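Local coordinates for protein (GYP1P) (Saccharomyces cerevisiae, PDB 1FKM) that switches off Ypt/Rab GTPases at the Golgi and vacuole by supplying an arginine and a glutamine finger that speed up their GTP hydrolysis, at residues Q6-F11 with P35-P40; D17-N22 with N53-E58; D70-T75 with L117-I122; Y104-V109 with I159-T164. One frame throughout, in Å; residues are numbered along the deposited sequence.

Contact 1: residues Q6-F11 with P35-P40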
# COMPACT_ATOMS: atom_id res chain seq x y z
N GLN A 6 -15.21 12.92 -18.10
CA GLN A 6 -15.27 11.85 -19.09
C GLN A 6 -14.68 10.56 -18.51
O GLN A 6 -15.26 9.49 -18.65
CB GLN A 6 -14.48 12.26 -20.33
CG GLN A 6 -14.51 11.26 -21.48
CD GLN A 6 -15.81 11.29 -22.26
OE1 GLN A 6 -15.99 10.54 -23.22
NE2 GLN A 6 -16.73 12.16 -21.85
N ARG A 7 -13.54 10.68 -17.86
CA ARG A 7 -12.89 9.51 -17.29
C ARG A 7 -13.78 8.83 -16.26
O ARG A 7 -13.85 7.61 -16.19
CB ARG A 7 -11.55 9.90 -16.67
CG ARG A 7 -10.70 8.69 -16.29
CD ARG A 7 -9.24 9.07 -16.08
NE ARG A 7 -8.43 7.89 -15.79
CZ ARG A 7 -8.10 6.95 -16.68
NH1 ARG A 7 -8.50 7.04 -17.94
NH2 ARG A 7 -7.36 5.92 -16.30
N ILE A 8 -14.49 9.64 -15.47
CA ILE A 8 -15.39 9.10 -14.47
C ILE A 8 -16.49 8.30 -15.18
O ILE A 8 -16.89 7.24 -14.71
CB ILE A 8 -16.01 10.25 -13.63
CG1 ILE A 8 -14.93 10.82 -12.70
CG2 ILE A 8 -17.20 9.74 -12.83
CD1 ILE A 8 -15.33 12.10 -11.99
N SER A 9 -16.95 8.82 -16.31
CA SER A 9 -17.99 8.15 -17.08
C SER A 9 -17.51 6.82 -17.66
O SER A 9 -18.26 5.85 -17.69
CB SER A 9 -18.47 9.05 -18.23
OG SER A 9 -19.47 8.39 -18.99
N LYS A 10 -16.26 6.78 -18.12
CA LYS A 10 -15.70 5.55 -18.67
C LYS A 10 -15.69 4.46 -17.60
O LYS A 10 -16.02 3.31 -17.87
CB LYS A 10 -14.27 5.79 -19.17
CG LYS A 10 -14.18 6.76 -20.34
CD LYS A 10 -12.75 6.91 -20.83
CE LYS A 10 -12.21 5.59 -21.37
NZ LYS A 10 -10.79 5.70 -21.81
N PHE A 11 -15.30 4.82 -16.38
CA PHE A 11 -15.29 3.84 -15.30
C PHE A 11 -16.73 3.43 -14.96
O PHE A 11 -17.00 2.27 -14.70
CB PHE A 11 -14.60 4.40 -14.06
CG PHE A 11 -13.10 4.29 -14.09
CD1 PHE A 11 -12.34 5.21 -14.80
CD2 PHE A 11 -12.46 3.26 -13.42
CE1 PHE A 11 -10.95 5.11 -14.83
CE2 PHE A 11 -11.07 3.14 -13.44
CZ PHE A 11 -10.31 4.06 -14.15
N PRO A 35 -10.17 7.50 -10.93
CA PRO A 35 -10.85 8.69 -10.39
C PRO A 35 -11.09 8.43 -8.90
O PRO A 35 -11.52 7.34 -8.53
CB PRO A 35 -12.15 8.73 -11.18
CG PRO A 35 -11.73 8.17 -12.52
CD PRO A 35 -10.88 6.99 -12.12
N LYS A 36 -10.84 9.43 -8.06
CA LYS A 36 -11.01 9.24 -6.62
C LYS A 36 -12.37 8.67 -6.20
O LYS A 36 -12.43 7.83 -5.31
CB LYS A 36 -10.74 10.55 -5.87
CG LYS A 36 -11.64 11.71 -6.24
CD LYS A 36 -11.33 12.92 -5.36
CE LYS A 36 -12.21 14.12 -5.70
NZ LYS A 36 -11.92 14.64 -7.06
N ILE A 37 -13.45 9.09 -6.84
CA ILE A 37 -14.76 8.58 -6.46
C ILE A 37 -14.90 7.06 -6.70
O ILE A 37 -15.68 6.39 -6.03
CB ILE A 37 -15.89 9.32 -7.21
CG1 ILE A 37 -17.24 8.92 -6.63
CG2 ILE A 37 -15.84 9.01 -8.70
CD1 ILE A 37 -18.41 9.68 -7.20
N HIS A 38 -14.11 6.52 -7.62
CA HIS A 38 -14.18 5.09 -7.93
C HIS A 38 -13.16 4.20 -7.21
O HIS A 38 -13.29 2.98 -7.23
CB HIS A 38 -14.02 4.86 -9.43
CG HIS A 38 -15.24 5.21 -10.22
ND1 HIS A 38 -15.23 6.15 -11.23
CD2 HIS A 38 -16.52 4.76 -10.14
CE1 HIS A 38 -16.45 6.26 -11.74
NE2 HIS A 38 -17.24 5.43 -11.09
N ARG A 39 -12.16 4.79 -6.58
CA ARG A 39 -11.14 3.98 -5.93
C ARG A 39 -11.61 2.89 -4.97
O ARG A 39 -11.15 1.76 -5.04
CB ARG A 39 -10.10 4.85 -5.23
CG ARG A 39 -9.10 5.47 -6.19
CD ARG A 39 -7.82 5.89 -5.48
NE ARG A 39 -6.83 6.39 -6.43
CZ ARG A 39 -6.58 7.68 -6.65
NH1 ARG A 39 -7.24 8.62 -5.98
NH2 ARG A 39 -5.67 8.03 -7.54
N PRO A 40 -12.53 3.21 -4.04
CA PRO A 40 -12.98 2.17 -3.11
C PRO A 40 -13.39 0.88 -3.82
O PRO A 40 -12.82 -0.18 -3.57
CB PRO A 40 -14.15 2.84 -2.40
CG PRO A 40 -13.71 4.28 -2.34
CD PRO A 40 -13.19 4.50 -3.75

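Contact 2: residues D17-N22 with N53-E58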
# COMPACT_ATOMS: atom_id res chain seq x y z
N ASP A 17 -24.28 -1.37 -14.31
CA ASP A 17 -25.20 -1.99 -15.26
C ASP A 17 -24.48 -2.92 -16.25
O ASP A 17 -24.60 -2.75 -17.47
CB ASP A 17 -25.96 -0.91 -16.03
CG ASP A 17 -27.09 -1.47 -16.88
OD1 ASP A 17 -27.35 -2.69 -16.81
OD2 ASP A 17 -27.72 -0.68 -17.62
N LYS A 18 -23.76 -3.91 -15.73
CA LYS A 18 -23.02 -4.85 -16.58
C LYS A 18 -23.12 -6.29 -16.06
O LYS A 18 -22.73 -7.23 -16.75
CB LYS A 18 -21.55 -4.41 -16.66
CG LYS A 18 -20.83 -4.77 -17.97
CD LYS A 18 -20.62 -6.26 -18.13
CE LYS A 18 -19.83 -6.58 -19.39
NZ LYS A 18 -18.45 -6.02 -19.33
N THR A 19 -23.66 -6.44 -14.86
CA THR A 19 -23.82 -7.75 -14.21
C THR A 19 -22.46 -8.34 -13.81
O THR A 19 -22.17 -8.46 -12.62
CB THR A 19 -24.56 -8.75 -15.12
OG1 THR A 19 -25.83 -8.20 -15.49
CG2 THR A 19 -24.80 -10.05 -14.37
N ILE A 20 -21.66 -8.73 -14.80
CA ILE A 20 -20.33 -9.28 -14.51
C ILE A 20 -19.28 -8.29 -15.01
O ILE A 20 -19.13 -8.09 -16.21
CB ILE A 20 -20.10 -10.63 -15.22
CG1 ILE A 20 -21.17 -11.64 -14.79
CG2 ILE A 20 -18.72 -11.17 -14.88
CD1 ILE A 20 -21.04 -12.99 -15.45
N ILE A 21 -18.57 -7.68 -14.07
CA ILE A 21 -17.55 -6.69 -14.42
C ILE A 21 -16.36 -7.32 -15.14
O ILE A 21 -15.82 -8.33 -14.70
CB ILE A 21 -17.06 -5.95 -13.15
CG1 ILE A 21 -18.25 -5.25 -12.50
CG2 ILE A 21 -15.97 -4.93 -13.51
CD1 ILE A 21 -17.93 -4.58 -11.18
N ASN A 22 -15.96 -6.71 -16.26
CA ASN A 22 -14.83 -7.20 -17.04
C ASN A 22 -13.49 -6.77 -16.45
O ASN A 22 -13.03 -5.64 -16.67
CB ASN A 22 -14.94 -6.69 -18.49
CG ASN A 22 -13.86 -7.27 -19.38
OD1 ASN A 22 -12.67 -7.12 -19.11
ND2 ASN A 22 -14.28 -7.93 -20.46
N ASN A 53 -18.80 -10.58 -10.17
CA ASN A 53 -20.22 -10.84 -10.43
C ASN A 53 -20.98 -10.00 -9.41
O ASN A 53 -21.03 -10.36 -8.24
CB ASN A 53 -20.55 -12.31 -10.23
CG ASN A 53 -21.98 -12.65 -10.62
OD1 ASN A 53 -22.88 -11.81 -10.52
ND2 ASN A 53 -22.20 -13.89 -11.05
N THR A 54 -21.57 -8.90 -9.86
CA THR A 54 -22.30 -8.00 -8.97
C THR A 54 -23.40 -8.66 -8.14
O THR A 54 -23.68 -8.24 -7.02
CB THR A 54 -22.92 -6.81 -9.75
OG1 THR A 54 -23.83 -7.30 -10.74
CG2 THR A 54 -21.82 -6.02 -10.44
N LYS A 55 -24.02 -9.70 -8.69
CA LYS A 55 -25.08 -10.40 -7.98
C LYS A 55 -24.58 -11.14 -6.74
O LYS A 55 -25.38 -11.54 -5.89
CB LYS A 55 -25.78 -11.40 -8.90
CG LYS A 55 -26.44 -10.77 -10.12
CD LYS A 55 -25.78 -11.24 -11.40
CE LYS A 55 -25.90 -12.74 -11.57
NZ LYS A 55 -25.17 -13.22 -12.78
N ARG A 56 -23.27 -11.34 -6.64
CA ARG A 56 -22.68 -12.05 -5.51
C ARG A 56 -22.02 -11.14 -4.47
O ARG A 56 -21.59 -11.60 -3.42
CB ARG A 56 -21.64 -13.06 -6.01
CG ARG A 56 -22.21 -14.15 -6.88
CD ARG A 56 -21.15 -15.15 -7.31
NE ARG A 56 -21.76 -16.28 -8.00
CZ ARG A 56 -21.09 -17.34 -8.44
NH1 ARG A 56 -19.78 -17.42 -8.26
NH2 ARG A 56 -21.73 -18.33 -9.06
N GLN A 57 -21.97 -9.85 -4.77
CA GLN A 57 -21.32 -8.89 -3.87
C GLN A 57 -21.98 -8.70 -2.51
O GLN A 57 -21.31 -8.75 -1.48
CB GLN A 57 -21.17 -7.54 -4.57
CG GLN A 57 -20.40 -7.60 -5.87
CD GLN A 57 -20.16 -6.23 -6.47
OE1 GLN A 57 -20.85 -5.27 -6.14
NE2 GLN A 57 -19.19 -6.14 -7.37
N GLU A 58 -23.29 -8.46 -2.50
CA GLU A 58 -24.00 -8.25 -1.24
C GLU A 58 -23.77 -9.38 -0.25
O GLU A 58 -23.41 -9.13 0.91
CB GLU A 58 -25.51 -8.11 -1.49
CG GLU A 58 -26.29 -7.89 -0.20
CD GLU A 58 -27.78 -8.07 -0.37
OE1 GLU A 58 -28.20 -9.20 -0.73
OE2 GLU A 58 -28.53 -7.10 -0.15

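Contact 3: residues D70-T75 with L117-I122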
# COMPACT_ATOMS: atom_id res chain seq x y z
N ASP A 70 -16.72 -11.94 13.99
CA ASP A 70 -16.63 -13.19 14.75
C ASP A 70 -15.20 -13.52 15.13
O ASP A 70 -14.92 -13.93 16.26
CB ASP A 70 -17.22 -14.36 13.95
CG ASP A 70 -18.70 -14.18 13.66
OD1 ASP A 70 -19.39 -13.48 14.44
OD2 ASP A 70 -19.18 -14.75 12.65
N SER A 71 -14.28 -13.34 14.18
CA SER A 71 -12.88 -13.63 14.43
C SER A 71 -12.32 -12.75 15.54
O SER A 71 -11.57 -13.20 16.40
CB SER A 71 -12.06 -13.42 13.15
OG SER A 71 -12.45 -14.33 12.14
N LEU A 72 -12.70 -11.47 15.51
CA LEU A 72 -12.22 -10.53 16.51
C LEU A 72 -12.83 -10.87 17.87
O LEU A 72 -12.16 -10.81 18.90
CB LEU A 72 -12.60 -9.11 16.10
CG LEU A 72 -11.62 -7.99 16.49
CD1 LEU A 72 -10.23 -8.31 15.95
CD2 LEU A 72 -12.13 -6.67 15.93
N LYS A 73 -14.11 -11.24 17.86
CA LYS A 73 -14.81 -11.60 19.09
C LYS A 73 -14.16 -12.85 19.70
O LYS A 73 -13.95 -12.93 20.91
CB LYS A 73 -16.28 -11.89 18.79
CG LYS A 73 -17.12 -12.19 20.01
CD LYS A 73 -18.52 -12.66 19.61
CE LYS A 73 -19.23 -11.64 18.75
NZ LYS A 73 -20.57 -12.13 18.31
N HIS A 74 -13.82 -13.80 18.83
CA HIS A 74 -13.19 -15.04 19.26
C HIS A 74 -11.78 -14.81 19.79
O HIS A 74 -11.35 -15.47 20.73
CB HIS A 74 -13.15 -16.02 18.08
CG HIS A 74 -12.51 -17.34 18.40
ND1 HIS A 74 -13.06 -18.23 19.30
CD2 HIS A 74 -11.38 -17.92 17.93
CE1 HIS A 74 -12.29 -19.30 19.38
NE2 HIS A 74 -11.27 -19.14 18.56
N THR A 75 -11.06 -13.87 19.18
CA THR A 75 -9.69 -13.58 19.60
C THR A 75 -9.59 -12.67 20.83
O THR A 75 -8.49 -12.29 21.23
CB THR A 75 -8.89 -12.94 18.44
OG1 THR A 75 -7.53 -12.76 18.85
CG2 THR A 75 -9.47 -11.58 18.07
N LEU A 117 -4.73 -4.71 12.67
CA LEU A 117 -3.39 -5.26 12.72
C LEU A 117 -3.29 -6.43 13.69
O LEU A 117 -2.56 -7.39 13.44
CB LEU A 117 -2.38 -4.18 13.11
CG LEU A 117 -2.26 -3.05 12.09
CD1 LEU A 117 -1.29 -2.00 12.60
CD2 LEU A 117 -1.79 -3.61 10.76
N TYR A 118 -4.03 -6.34 14.79
CA TYR A 118 -4.00 -7.40 15.79
C TYR A 118 -4.54 -8.69 15.18
O TYR A 118 -3.93 -9.76 15.33
CB TYR A 118 -4.85 -7.01 17.00
CG TYR A 118 -4.92 -8.08 18.07
CD1 TYR A 118 -3.78 -8.46 18.78
CD2 TYR A 118 -6.12 -8.73 18.34
CE1 TYR A 118 -3.84 -9.46 19.76
CE2 TYR A 118 -6.20 -9.74 19.31
CZ TYR A 118 -5.05 -10.10 20.01
OH TYR A 118 -5.12 -11.10 20.95
N LEU A 119 -5.68 -8.60 14.50
CA LEU A 119 -6.28 -9.79 13.89
C LEU A 119 -5.35 -10.41 12.85
O LEU A 119 -5.21 -11.63 12.78
CB LEU A 119 -7.63 -9.45 13.25
CG LEU A 119 -8.35 -10.66 12.65
CD1 LEU A 119 -8.57 -11.72 13.73
CD2 LEU A 119 -9.68 -10.22 12.05
N TRP A 120 -4.72 -9.57 12.03
CA TRP A 120 -3.81 -10.10 11.01
C TRP A 120 -2.63 -10.79 11.70
O TRP A 120 -2.20 -11.87 11.28
CB TRP A 120 -3.29 -8.99 10.10
CG TRP A 120 -2.42 -9.52 8.99
CD1 TRP A 120 -2.83 -9.91 7.75
CD2 TRP A 120 -1.01 -9.78 9.05
NE1 TRP A 120 -1.76 -10.40 7.03
CE2 TRP A 120 -0.63 -10.34 7.81
CE3 TRP A 120 -0.03 -9.61 10.04
CZ2 TRP A 120 0.68 -10.72 7.53
CZ3 TRP A 120 1.27 -9.99 9.77
CH2 TRP A 120 1.62 -10.54 8.52
N ALA A 121 -2.10 -10.15 12.74
CA ALA A 121 -0.95 -10.71 13.45
C ALA A 121 -1.28 -12.06 14.09
O ALA A 121 -0.47 -12.98 14.06
CB ALA A 121 -0.48 -9.72 14.52
N ILE A 122 -2.47 -12.17 14.67
CA ILE A 122 -2.89 -13.42 15.31
C ILE A 122 -3.06 -14.52 14.26
O ILE A 122 -2.82 -15.70 14.54
CB ILE A 122 -4.22 -13.22 16.07
CG1 ILE A 122 -3.98 -12.29 17.26
CG2 ILE A 122 -4.77 -14.56 16.54
CD1 ILE A 122 -2.90 -12.76 18.21

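Contact 4: residues Y104-V109 with I159-T164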
# COMPACT_ATOMS: atom_id res chain seq x y z
N TYR A 104 -4.64 10.09 11.60
CA TYR A 104 -4.09 9.03 12.43
C TYR A 104 -3.93 9.28 13.91
O TYR A 104 -3.56 8.38 14.65
CB TYR A 104 -2.79 8.52 11.78
CG TYR A 104 -3.07 8.00 10.38
CD1 TYR A 104 -3.53 6.70 10.18
CD2 TYR A 104 -3.00 8.85 9.27
CE1 TYR A 104 -3.96 6.26 8.92
CE2 TYR A 104 -3.42 8.42 8.00
CZ TYR A 104 -3.90 7.13 7.84
OH TYR A 104 -4.36 6.71 6.61
N GLN A 105 -4.24 10.50 14.36
CA GLN A 105 -4.15 10.77 15.79
C GLN A 105 -5.52 10.64 16.45
O GLN A 105 -5.62 10.63 17.67
CB GLN A 105 -3.57 12.16 16.06
CG GLN A 105 -2.07 12.25 15.81
CD GLN A 105 -1.72 12.54 14.37
OE1 GLN A 105 -2.00 13.62 13.86
NE2 GLN A 105 -1.11 11.57 13.69
N PHE A 106 -6.57 10.54 15.64
CA PHE A 106 -7.91 10.38 16.19
C PHE A 106 -7.99 9.03 16.87
O PHE A 106 -7.51 8.03 16.34
CB PHE A 106 -8.96 10.48 15.08
CG PHE A 106 -9.12 11.86 14.52
CD1 PHE A 106 -9.39 12.94 15.36
CD2 PHE A 106 -9.02 12.09 13.15
CE1 PHE A 106 -9.55 14.23 14.84
CE2 PHE A 106 -9.17 13.36 12.62
CZ PHE A 106 -9.43 14.44 13.47
N LYS A 107 -8.59 8.99 18.06
CA LYS A 107 -8.71 7.73 18.80
C LYS A 107 -9.51 6.66 18.07
O LYS A 107 -9.21 5.48 18.19
CB LYS A 107 -9.33 7.98 20.18
CG LYS A 107 -8.33 8.47 21.21
CD LYS A 107 -7.21 7.46 21.42
CE LYS A 107 -6.17 7.96 22.41
NZ LYS A 107 -5.04 7.00 22.57
N SER A 108 -10.52 7.08 17.32
CA SER A 108 -11.34 6.13 16.58
C SER A 108 -10.48 5.42 15.55
O SER A 108 -10.63 4.21 15.33
CB SER A 108 -12.51 6.85 15.89
OG SER A 108 -12.04 7.77 14.93
N VAL A 109 -9.59 6.16 14.91
CA VAL A 109 -8.70 5.60 13.90
C VAL A 109 -7.65 4.69 14.54
O VAL A 109 -7.37 3.61 14.03
CB VAL A 109 -7.99 6.71 13.10
CG1 VAL A 109 -6.97 6.11 12.13
CG2 VAL A 109 -9.03 7.52 12.32
N ILE A 159 -8.30 14.92 7.43
CA ILE A 159 -8.46 15.82 8.57
C ILE A 159 -9.76 15.67 9.35
O ILE A 159 -10.00 16.41 10.30
CB ILE A 159 -8.32 17.30 8.12
CG1 ILE A 159 -9.37 17.63 7.07
CG2 ILE A 159 -6.92 17.54 7.56
CD1 ILE A 159 -9.39 19.08 6.66
N LYS A 160 -10.59 14.71 8.96
CA LYS A 160 -11.86 14.51 9.65
C LYS A 160 -11.93 13.21 10.44
O LYS A 160 -11.48 12.16 9.97
CB LYS A 160 -13.01 14.57 8.64
CG LYS A 160 -13.07 15.89 7.89
CD LYS A 160 -14.23 15.95 6.90
CE LYS A 160 -14.25 17.30 6.20
NZ LYS A 160 -15.36 17.42 5.21
N ASP A 161 -12.50 13.28 11.64
CA ASP A 161 -12.65 12.11 12.51
C ASP A 161 -13.80 11.25 11.98
O ASP A 161 -14.95 11.71 11.93
CB ASP A 161 -12.98 12.55 13.94
CG ASP A 161 -12.97 11.40 14.93
OD1 ASP A 161 -13.34 10.26 14.55
OD2 ASP A 161 -12.62 11.63 16.10
N PRO A 162 -13.52 10.00 11.58
CA PRO A 162 -14.54 9.09 11.05
C PRO A 162 -15.75 8.91 11.96
O PRO A 162 -16.86 8.65 11.49
CB PRO A 162 -13.77 7.77 10.87
CG PRO A 162 -12.39 8.24 10.54
CD PRO A 162 -12.19 9.36 11.55
N SER A 163 -15.54 9.04 13.27
CA SER A 163 -16.63 8.88 14.22
C SER A 163 -17.63 10.03 14.16
O SER A 163 -18.66 9.99 14.82
CB SER A 163 -16.08 8.73 15.64
OG SER A 163 -15.35 9.88 16.03
N THR A 164 -17.32 11.06 13.37
CA THR A 164 -18.21 12.21 13.23
C THR A 164 -19.13 12.08 12.02
O THR A 164 -20.06 12.86 11.87
CB THR A 164 -17.42 13.54 13.11
OG1 THR A 164 -16.69 13.56 11.87
CG2 THR A 164 -16.45 13.70 14.26
O HOH W 1 -11.91 9.77 17.60

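Contact 1: residues Q6-F11 with P35-P40
In the all-helical Ypt/Rab-GAP fragment of Gyp1p, Arg7, Ile8 and Phe11 on one flank of helix 4-15 pack against Pro35 and His38 in the residues that lead into helix 39-46. Pro35 does most of the wedging. Its CD sits over one face of the Phe11 ring in a CH-pi contact, 3.5 Å from the ring centroid, and leans toward the rim, so that Phe11 CE1 is 3.3 Å from Pro35 CD. One helical turn back, Pro35 CB meets Ile8 CG1 at 3.8 Å, and Pro35 CG touches Arg7 CG, with the arginine chain crossing the proline at about a right angle. Arg7 then runs out straight as far as NE and brings its guanidinium face beneath Phe11 CE1, while its NH2 bonds to Gly33 O.

His38 is gripped differently. Phe11 CB stands over one face of the imidazole, 3.7 Å from its centroid, and Ile37 CG2 lies against the opposite face. The two aromatic planes are only 20° apart but slid past each other, with centroids 5.7 Å apart and little overlap. At the imidazole edge, His38 CE1 comes to 3.2 Å from Ile8 O. His38 NE2 is hydrogen-bonded to Asp12 OD1, which helps to set the rotation of the ring and would probably polarise it; the buried ND1 has no partner in the model. Across the intervening helix 23-30 in sequence, a proline CH-pi contact thus joins helix 4-15 to the approach to helix 39-46 in this all-helical TBC fold.

Contact 2: residues D17-N22 with N53-E58
Thr19 and Ile20 run past Asn53 and Thr54 closely enough to form a single beta bridge, Ile20 with Asn53, their CA atoms 4.4 Å apart. Ile21 extends the pairing through backbone bonding with Val52. Just before the bridge the chain makes a tight gamma turn, closed by Ile20 N on Lys18 O. Thr19 O is held twice by Thr54: the backbone N lies 2.9 Å away, nearly along the C=O axis (176°), and OG1 sits 2.8 Å from the same oxygen, in the carbonyl plane on a lone pair. OG1 gets there because it lies between the backbone N and the carbonyl carbon of Thr54 (chi1 60°).

Asn53 also makes an Asx turn just ahead of helix 57-74, its OD1 accepting from Lys55 N at 3.0 Å. An alanine in place of Thr54 would keep the backbone bond but would probably leave Thr19 O with one grip fewer and open a gap beside Ile21, whose CG1 lies 4.2 Å from Thr54 CG2. On the outer side, Lys55 bends so that its CD presses tightly on Thr19 CG2, at 3.3 Å. Deeper in, Ile21 CD1 approaches Gln57 NE2, itself hydrogen-bonded to Pro51 O.

Contact 3: residues D70-T75 with L117-I122
Ser71, Leu72 and Thr75, at the C-terminal end of helix 57-74, meet Tyr118, Leu119 and Ile122 of helix 107-123 in a buried helix-helix contact of the all-helical TBC fold. Ser71 comes first: its CB faces both methyls of Leu119, 3.9 Å from CD1 and 4.1 Å from CD2. The hydroxyl of Ser71 is occupied by its own helix and by the neighbour, bonding to Glu67 O and Arg123 NH2. Next, Leu72 reaches obliquely across to put its CD1 3.9 Å from Leu119 CB. Leu119 thus lies against both residues, and beyond it Phe179 of helix 168-186 continues the core.

Thr75, where the helix has ended, is poorly ordered, so its details carry less weight. Its carbonyl oxygen lies in the plane of the Tyr118 ring, at the edge. That ring has Ile122 CG1 over one face, and Trp87 meets it edge-to-face. Thr75 OG1, anti to the backbone N (chi1 -175°), turns toward the Tyr118 ring and Ile122. Buried there with no hydrogen-bond partner in the model, it lies 3.3 Å from Tyr118 CE2 and 3.9 Å from Ile122 CG1.

Contact 4: residues Y104-V109 with I159-T164
Phe106 and Ser108, at the start of helix 107-123, both close on Asp161, which forms an Asx turn in the loop leading to helix 168-186 of the TBC fold. Polar contacts centre on the Asp161 carboxylate. Its OD1 takes the Ser108 hydroxyl, OG at 2.8 Å, from above the carboxylate plane, and Ser163 N at 2.8 Å closes the turn from the anti side, about 32° out of that plane. Ser163 OG also approaches OD1, too closely for the bond to be relied on. A water accepts from Ser108 N at 3.0 Å; its approach to Asp161 OD2 is short and doubtful, so a bridge from carboxylate to helix is only probable. The helix N-terminus would probably favour the negative charge.

Stacking comes from Phe106: Asp161 CB stands over the centre of its ring, 3.7 Å from the centroid in a CH-pi contact, with ring and carboxylate planes 30° apart. An alanine in place of Asp161 would keep that CB but would probably leave the Ser108 hydroxyl and Ser163 N without their shared acceptor, costing the Asx turn its side-chain bond.

Apolar contacts lie deeper. Pro162 crosses Val109 at about a right angle and also rests on Leu145 of helix 133-145; Pro162 CD is 3.7 Å from Val109 CG2 and equally far from Ser108 OG.

How the contacts relate
The four contacts fall into two overlapping pairs along the all-helical chain. Contacts 1 and 2 interleave in sequence and their centres lie about 17 Å apart, on the same side of the chain's centre. Contacts 3 and 4 interleave likewise, their centres about 22 Å apart, and share helix 107-123. Helix 57-74 bridges the pairs: contact 2 holds its beginning and contact 3 its end, with centres about 30 Å apart. No two contacts touch; even contacts 1 and 2 stay about 7 Å apart at their nearest atoms. All lie away from the arginine finger Arg96 and the glutamine finger Gln131; they join helices and loops of the fragment that carries those fingers.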